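Side-chain contacts in oxidoreductase, short chain dehydrogenase/reductase family protein (Bifidobacterium adolescentis L2-32, PDB 6OW4), which acts as an NADH-dependent 20beta-hydroxysteroid dehydrogenase of the short-chain dehydrogenase/reductase family: residues E165-E169 / H170-G174; Q15-D18 / E19-L23; M208-S211 / R212-A216. One frame throughout, in Å; residues are numbered along the deposited sequence.

Interaction 1. Residues E165-E169 / H170-G174; sequences EIMRE and HGHGG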
loop_
_atom_site.group_PDB
_atom_site.type_symbol
_atom_site.label_atom_id
_atom_site.label_comp_id
_atom_site.label_asym_id
_atom_site.label_seq_id
_atom_site.Cartn_x
_atom_site.Cartn_y
_atom_site.Cartn_z
ATOM N N GLU F 165 -9.732 3.511 -26.828
ATOM C CA GLU F 165 -9.664 4.175 -28.159
ATOM C C GLU F 165 -11.071 4.219 -28.769
ATOM O O GLU F 165 -11.504 5.317 -29.169
ATOM C CB GLU F 165 -8.685 3.454 -29.090
ATOM C CG GLU F 165 -7.254 3.951 -28.969
ATOM C CD GLU F 165 -6.225 3.171 -29.773
ATOM O OE1 GLU F 165 -6.611 2.197 -30.448
ATOM O OE2 GLU F 165 -5.035 3.542 -29.722
ATOM N N ILE F 166 -11.750 3.068 -28.829
ATOM C CA ILE F 166 -13.130 2.914 -29.380
ATOM C C ILE F 166 -14.078 3.850 -28.620
ATOM O O ILE F 166 -14.868 4.553 -29.281
ATOM C CB ILE F 166 -13.597 1.444 -29.309
ATOM C CG1 ILE F 166 -12.844 0.563 -30.310
ATOM C CG2 ILE F 166 -15.104 1.337 -29.501
ATOM C CD1 ILE F 166 -12.856 -0.913 -29.972
ATOM N N MET F 167 -13.995 3.846 -27.285
ATOM C CA MET F 167 -14.897 4.595 -26.370
ATOM C C MET F 167 -14.858 6.089 -26.708
ATOM O O MET F 167 -15.938 6.673 -26.922
ATOM C CB MET F 167 -14.480 4.393 -24.911
ATOM C CG MET F 167 -14.819 3.016 -24.380
ATOM S SD MET F 167 -14.018 2.670 -22.798
ATOM C CE MET F 167 -14.481 0.956 -22.559
ATOM N N ARG F 168 -13.659 6.675 -26.749
ATOM C CA ARG F 168 -13.447 8.120 -27.033
ATOM C C ARG F 168 -13.855 8.422 -28.479
ATOM O O ARG F 168 -14.546 9.437 -28.696
ATOM C CB ARG F 168 -11.989 8.502 -26.765
ATOM C CG ARG F 168 -11.600 8.434 -25.296
ATOM C CD ARG F 168 -10.151 8.817 -25.092
ATOM N NE ARG F 168 -9.247 7.799 -25.607
ATOM C CZ ARG F 168 -7.947 7.974 -25.822
ATOM N NH1 ARG F 168 -7.376 9.142 -25.575
ATOM N NH2 ARG F 168 -7.219 6.976 -26.291
ATOM N N GLU F 169 -13.458 7.559 -29.421
ATOM C CA GLU F 169 -13.781 7.679 -30.870
ATOM C C GLU F 169 -15.301 7.633 -31.070
ATOM O O GLU F 169 -15.787 8.319 -31.991
ATOM C CB GLU F 169 -13.087 6.576 -31.671
ATOM C CG GLU F 169 -11.607 6.836 -31.889
ATOM C CD GLU F 169 -10.807 5.644 -32.384
ATOM O OE1 GLU F 169 -11.429 4.657 -32.824
ATOM O OE2 GLU F 169 -9.563 5.701 -32.324
ATOM N N HIS F 170 -16.014 6.856 -30.247
ATOM C CA HIS F 170 -17.496 6.714 -30.279
ATOM C C HIS F 170 -18.151 7.782 -29.395
ATOM O O HIS F 170 -19.384 7.940 -29.488
ATOM C CB HIS F 170 -17.905 5.287 -29.887
ATOM C CG HIS F 170 -17.674 4.293 -30.975
ATOM N ND1 HIS F 170 -18.335 3.082 -31.024
ATOM C CD2 HIS F 170 -16.886 4.341 -32.070
ATOM C CE1 HIS F 170 -17.947 2.417 -32.092
ATOM N NE2 HIS F 170 -17.061 3.170 -32.753
ATOM N N GLY F 171 -17.358 8.475 -28.568
ATOM C CA GLY F 171 -17.783 9.654 -27.789
ATOM C C GLY F 171 -18.694 9.277 -26.633
ATOM O O GLY F 171 -19.784 9.865 -26.529
ATOM N N HIS F 172 -18.257 8.337 -25.791
ATOM C CA HIS F 172 -18.981 7.881 -24.572
ATOM C C HIS F 172 -17.997 7.247 -23.583
ATOM O O HIS F 172 -16.831 7.010 -23.966
ATOM C CB HIS F 172 -20.133 6.935 -24.948
ATOM C CG HIS F 172 -19.711 5.693 -25.660
ATOM N ND1 HIS F 172 -19.225 4.584 -24.992
ATOM C CD2 HIS F 172 -19.720 5.369 -26.971
ATOM C CE1 HIS F 172 -18.943 3.637 -25.863
ATOM N NE2 HIS F 172 -19.237 4.094 -27.084
ATOM N N GLY F 173 -18.464 6.989 -22.358
ATOM C CA GLY F 173 -17.665 6.422 -21.254
ATOM C C GLY F 173 -17.587 4.907 -21.327
ATOM O O GLY F 173 -17.993 4.344 -22.364
ATOM N N GLY F 174 -17.089 4.267 -20.265
ATOM C CA GLY F 174 -16.955 2.801 -20.185
ATOM C C GLY F 174 -16.195 2.348 -18.953
ATOM O O GLY F 174 -15.800 3.212 -18.150
#
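Helix 142-170 ends where His170 N donates to Ile166 O at 2.7 Å and Gly171, with a positive phi of 73°, turns the chain away in a Schellman motif. Its two bonds are a fairly straight one from His172 N to Met167 O at 3.1 Å (160° at the hydrogen) and, within it, a weak one from Gly171 N to Arg168 O at 3.0 Å. Among the side chains, Ile166 and His170 run alongside each other. CG2 of Ile166, anti to its own backbone N, sits over the centre of one face of the imidazole, 4.0 Å from the ring centroid, a CH-pi contact. The His172 ring folds back over the helix end: with chi1 at 60° its CG lies between N and carbonyl carbon, and one face then covers Met167 O, which stands 4.0 Å above its plane. ND1 of His172 donates to Gly173 O at 2.9 Å, in that carbonyl's plane, which fixes the rotation of the ring. Deeper in, the extended Met167 brings CE to 3.9 Å from CA of Gly174, at the start of strand 174-179. Glu169 forms a salt bridge with Lys112. Since ND1 of His172 is a donor, a neutral ring would probably offer NE2 as an acceptor to Thr121; His170 ND1 bonds the same OG1, and the two converging imidazoles tie the helix end to the loop after helix 105-119.

Interaction 2. Residues Q15-D18 / E19-L23; sequences QIFD and ERYPL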
loop_
_atom_site.group_PDB
_atom_site.type_symbol
_atom_site.label_atom_id
_atom_site.label_comp_id
_atom_site.label_asym_id
_atom_site.label_seq_id
_atom_site.Cartn_x
_atom_site.Cartn_y
_atom_site.Cartn_z
ATOM N N GLN F 15 -28.444 25.012 -3.557
ATOM C CA GLN F 15 -29.489 24.467 -4.468
ATOM C C GLN F 15 -28.827 23.710 -5.626
ATOM O O GLN F 15 -29.409 22.705 -6.079
ATOM C CB GLN F 15 -30.372 25.592 -5.009
ATOM C CG GLN F 15 -31.231 26.253 -3.941
ATOM C CD GLN F 15 -31.851 27.540 -4.427
ATOM O OE1 GLN F 15 -31.791 28.569 -3.760
ATOM N NE2 GLN F 15 -32.447 27.488 -5.607
ATOM N N ILE F 16 -27.668 24.184 -6.095
ATOM C CA ILE F 16 -26.875 23.531 -7.179
ATOM C C ILE F 16 -26.387 22.167 -6.671
ATOM O O ILE F 16 -26.566 21.175 -7.403
ATOM C CB ILE F 16 -25.716 24.436 -7.646
ATOM C CG1 ILE F 16 -26.234 25.642 -8.434
ATOM C CG2 ILE F 16 -24.691 23.647 -8.449
ATOM C CD1 ILE F 16 -25.287 26.820 -8.450
ATOM N N PHE F 17 -25.806 22.125 -5.466
ATOM C CA PHE F 17 -25.265 20.892 -4.831
ATOM C C PHE F 17 -26.392 19.875 -4.621
ATOM O O PHE F 17 -26.187 18.678 -4.903
ATOM C CB PHE F 17 -24.590 21.199 -3.489
ATOM C CG PHE F 17 -23.310 21.994 -3.566
ATOM C CD1 PHE F 17 -22.381 21.772 -4.573
ATOM C CD2 PHE F 17 -23.017 22.948 -2.602
ATOM C CE1 PHE F 17 -21.205 22.504 -4.627
ATOM C CE2 PHE F 17 -21.839 23.677 -2.657
ATOM C CZ PHE F 17 -20.935 23.454 -3.668
ATOM N N ASP F 18 -27.546 20.346 -4.139
ATOM C CA ASP F 18 -28.715 19.501 -3.782
ATOM C C ASP F 18 -29.300 18.865 -5.050
ATOM O O ASP F 18 -29.865 17.762 -4.940
ATOM C CB ASP F 18 -29.756 20.310 -3.003
ATOM C CG ASP F 18 -29.238 20.862 -1.682
ATOM O OD1 ASP F 18 -28.201 20.359 -1.194
ATOM O OD2 ASP F 18 -29.867 21.800 -1.157
ATOM N N GLU F 19 -29.164 19.535 -6.201
ATOM C CA GLU F 19 -29.617 19.039 -7.530
ATOM C C GLU F 19 -28.572 18.059 -8.085
ATOM O O GLU F 19 -28.976 16.980 -8.558
ATOM C CB GLU F 19 -29.868 20.218 -8.478
ATOM C CG GLU F 19 -30.161 19.819 -9.919
ATOM C CD GLU F 19 -31.253 18.779 -10.117
ATOM O OE1 GLU F 19 -32.233 18.785 -9.343
ATOM O OE2 GLU F 19 -31.121 17.958 -11.050
ATOM N N ARG F 20 -27.287 18.426 -8.024
ATOM C CA ARG F 20 -26.143 17.613 -8.525
ATOM C C ARG F 20 -26.049 16.288 -7.758
ATOM O O ARG F 20 -25.708 15.271 -8.395
ATOM C CB ARG F 20 -24.818 18.364 -8.368
ATOM C CG ARG F 20 -24.582 19.455 -9.401
ATOM C CD ARG F 20 -23.129 19.886 -9.395
ATOM N NE ARG F 20 -22.904 21.189 -10.005
ATOM C CZ ARG F 20 -21.724 21.802 -10.062
ATOM N NH1 ARG F 20 -20.646 21.234 -9.546
ATOM N NH2 ARG F 20 -21.627 22.987 -10.638
ATOM N N TYR F 21 -26.320 16.311 -6.449
ATOM C CA TYR F 21 -26.090 15.183 -5.506
ATOM C C TYR F 21 -27.375 14.844 -4.751
ATOM O O TYR F 21 -27.569 15.311 -3.629
ATOM C CB TYR F 21 -24.981 15.543 -4.514
ATOM C CG TYR F 21 -23.679 15.996 -5.128
ATOM C CD1 TYR F 21 -23.007 15.212 -6.054
ATOM C CD2 TYR F 21 -23.100 17.200 -4.758
ATOM C CE1 TYR F 21 -21.803 15.618 -6.608
ATOM C CE2 TYR F 21 -21.898 17.622 -5.301
ATOM C CZ TYR F 21 -21.247 16.830 -6.232
ATOM O OH TYR F 21 -20.060 17.243 -6.765
ATOM N N PRO F 22 -28.287 14.022 -5.322
ATOM C CA PRO F 22 -29.466 13.556 -4.588
ATOM C C PRO F 22 -29.082 12.578 -3.465
ATOM O O PRO F 22 -28.270 11.700 -3.705
ATOM C CB PRO F 22 -30.332 12.888 -5.666
ATOM C CG PRO F 22 -29.341 12.461 -6.728
ATOM C CD PRO F 22 -28.251 13.513 -6.702
ATOM N N LEU F 23 -29.684 12.757 -2.283
ATOM C CA LEU F 23 -29.296 12.088 -1.009
ATOM C C LEU F 23 -29.988 10.727 -0.869
ATOM O O LEU F 23 -29.384 9.835 -0.240
ATOM C CB LEU F 23 -29.666 13.000 0.168
ATOM C CG LEU F 23 -28.550 13.900 0.699
ATOM C CD1 LEU F 23 -27.773 14.562 -0.428
ATOM C CD2 LEU F 23 -29.118 14.952 1.640
#
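Ile16 and Arg20, one turn apart, are joined first by the backbone: Arg20 N donates to Ile16 O at 2.9 Å with 162° at the hydrogen. The next bond, Tyr21 N to Phe17 O at 2.8 Å, is more bent (140°), and Tyr21 is the residue at which the chain leaves helical geometry. Contacts between aliphatic and charged groups come second. The Arg20 and Ile16 side chains lie alongside each other and point the same way; Arg20, extended from CG to NE, brings NE to 3.4 Å from CG2 of Ile16, so the methyl rests obliquely on the guanidinium. CG of Arg20 is anti to the carbonyl carbon (chi1 -77°), which lays the start of the chain on the helix, CG being 3.3 Å from Ile16 O. Apolar and aromatic contacts form the third group. CD1 of Phe17 approaches CE2 of Tyr21 to 4.2 Å, one turn apart, and CB of Arg20 stands 4.0 Å above the centre of one face of the Tyr21 ring. Both rings also meet Trp234 of the third subunit, stacked on it in the case of Tyr21, whose OH bonds to His247 and to Phe259 N of that subunit. This is the C-terminal turn of a short helix on an N-terminal arm, set ahead of the first strand of the Rossmann fold and docked through Phe17 and Tyr21 onto a neighbouring subunit.

Interaction 3. Residues M208-S211 / R212-A216; sequences MEHS and RYLAA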
loop_
_atom_site.group_PDB
_atom_site.type_symbol
_atom_site.label_atom_id
_atom_site.label_comp_id
_atom_site.label_asym_id
_atom_site.label_seq_id
_atom_site.Cartn_x
_atom_site.Cartn_y
_atom_site.Cartn_z
ATOM N N MET F 208 -1.310 -3.202 -12.859
ATOM C CA MET F 208 -2.006 -2.474 -11.763
ATOM C C MET F 208 -1.769 -0.965 -11.897
ATOM O O MET F 208 -2.765 -0.221 -11.952
ATOM C CB MET F 208 -1.535 -2.949 -10.384
ATOM C CG MET F 208 -2.242 -4.206 -9.901
ATOM S SD MET F 208 -1.789 -4.659 -8.203
ATOM C CE MET F 208 -2.447 -3.249 -7.313
ATOM N N GLU F 209 -0.506 -0.532 -11.953
ATOM C CA GLU F 209 -0.123 0.906 -12.002
ATOM C C GLU F 209 -0.465 1.492 -13.380
ATOM O O GLU F 209 -0.630 2.727 -13.467
ATOM C CB GLU F 209 1.359 1.082 -11.664
ATOM C CG GLU F 209 1.786 2.532 -11.502
ATOM C CD GLU F 209 0.965 3.350 -10.518
ATOM O OE1 GLU F 209 0.526 2.783 -9.500
ATOM O OE2 GLU F 209 0.759 4.555 -10.774
ATOM N N HIS F 210 -0.571 0.650 -14.414
ATOM C CA HIS F 210 -1.051 1.039 -15.769
ATOM C C HIS F 210 -2.535 1.415 -15.684
ATOM O O HIS F 210 -2.897 2.507 -16.162
ATOM C CB HIS F 210 -0.774 -0.076 -16.791
ATOM C CG HIS F 210 -1.440 0.128 -18.112
ATOM N ND1 HIS F 210 -1.198 1.237 -18.899
ATOM C CD2 HIS F 210 -2.328 -0.630 -18.792
ATOM C CE1 HIS F 210 -1.909 1.154 -20.005
ATOM N NE2 HIS F 210 -2.612 0.017 -19.963
ATOM N N SER F 211 -3.355 0.543 -15.087
ATOM C CA SER F 211 -4.811 0.752 -14.860
ATOM C C SER F 211 -5.024 2.045 -14.066
ATOM O O SER F 211 -5.910 2.832 -14.445
ATOM C CB SER F 211 -5.431 -0.438 -14.164
ATOM O OG SER F 211 -6.822 -0.236 -13.952
ATOM N N ARG F 212 -4.221 2.253 -13.017
ATOM C CA ARG F 212 -4.265 3.451 -12.136
ATOM C C ARG F 212 -4.033 4.714 -12.973
ATOM O O ARG F 212 -4.751 5.706 -12.740
ATOM C CB ARG F 212 -3.251 3.322 -10.993
ATOM C CG ARG F 212 -3.783 2.532 -9.806
ATOM C CD ARG F 212 -2.746 2.171 -8.760
ATOM N NE ARG F 212 -2.143 3.315 -8.087
ATOM C CZ ARG F 212 -2.737 4.078 -7.168
ATOM N NH1 ARG F 212 -3.991 3.860 -6.806
ATOM N NH2 ARG F 212 -2.071 5.081 -6.624
ATOM N N TYR F 213 -3.087 4.686 -13.918
ATOM C CA TYR F 213 -2.775 5.858 -14.777
ATOM C C TYR F 213 -3.969 6.163 -15.688
ATOM O O TYR F 213 -4.354 7.346 -15.779
ATOM C CB TYR F 213 -1.520 5.672 -15.635
ATOM C CG TYR F 213 -1.301 6.848 -16.551
ATOM C CD1 TYR F 213 -0.629 7.979 -16.114
ATOM C CD2 TYR F 213 -1.855 6.873 -17.822
ATOM C CE1 TYR F 213 -0.470 9.083 -16.934
ATOM C CE2 TYR F 213 -1.705 7.972 -18.654
ATOM C CZ TYR F 213 -1.010 9.081 -18.207
ATOM O OH TYR F 213 -0.864 10.166 -19.021
ATOM N N LEU F 214 -4.514 5.142 -16.358
ATOM C CA LEU F 214 -5.637 5.293 -17.324
ATOM C C LEU F 214 -6.854 5.880 -16.598
ATOM O O LEU F 214 -7.523 6.748 -17.189
ATOM C CB LEU F 214 -5.963 3.938 -17.962
ATOM C CG LEU F 214 -4.901 3.362 -18.900
ATOM C CD1 LEU F 214 -5.363 2.035 -19.480
ATOM C CD2 LEU F 214 -4.556 4.333 -20.019
ATOM N N ALA F 215 -7.110 5.440 -15.360
ATOM C CA ALA F 215 -8.197 5.940 -14.483
ATOM C C ALA F 215 -8.076 7.461 -14.320
ATOM O O ALA F 215 -9.095 8.157 -14.484
ATOM C CB ALA F 215 -8.155 5.238 -13.149
ATOM N N ALA F 216 -6.868 7.952 -14.024
ATOM C CA ALA F 216 -6.548 9.390 -13.851
ATOM C C ALA F 216 -6.686 10.131 -15.187
ATOM O O ALA F 216 -7.243 11.245 -15.194
ATOM C CB ALA F 216 -5.155 9.544 -13.292
#
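Two bends bring Glu209 and Arg212 together: Glu209 leaves with CG anti to its backbone N and then turns at chi2, while Arg212 bends at chi3 (64°) and carries its NE back over the preceding turn. Both lie on helix 198-217 of the Rossmann fold, which earlier holds Tyr200 and Lys204, the NAD-binding pair of the YxxxK motif of short-chain dehydrogenases; Met208 follows Lys204 by one turn. NE of Arg212 donates to Glu209 OE1 at 3.1 Å, a salt bridge three residues apart. The oxygen lies in the guanidinium plane, at its edge, and is met on its syn side but 27° out of the carboxylate plane, the two planes being turned 62° apart; CD of Arg212 also comes within 3.4 Å of OE1. The other two nitrogens have partners beyond the helix: NH2 bonds His185 O of the second subunit and Ser292 O of the third, and NH1 is weakly bonded to Gly282 O of its own chain. With a leucine in place of Arg212, Glu209 would probably lose its charge partner here and the two neighbouring-subunit carbonyls their donor. The backbone stays regular beneath, with Leu214 N to His210 O and Ala215 N to Ser211 O at 3.1 and 3.0 Å. Ser211 OG reaches Ser225 OG on strand 223-230, and His210 ND1 bonds Asn198 of the second subunit. Leu214 lies over one face of that imidazole, CG 4.2 Å from the centroid in a CH-pi contact, and its CD1 comes 3.4 Å from His210 NE2.

In the fold
Interactions 1 and 3 belong to the Rossmann core and lie nearest each other, their centres about 17 Å apart; interaction 2 is at the periphery, about 28 and 30 Å from them, centre to centre. Interaction 3 is the most buried, within helix 198-217, and combines a salt bridge with contacts to two other subunits. Interaction 1 is partly buried at the end of helix 142-170, where capping bonds and imidazole contacts dominate and strand 174-179 begins; His210 in interaction 3 meets Phe178 of that same strand. Interaction 2 has mostly exposed residues and relies on aromatic rings docked on the third subunit, which interaction 3 also touches through Arg212.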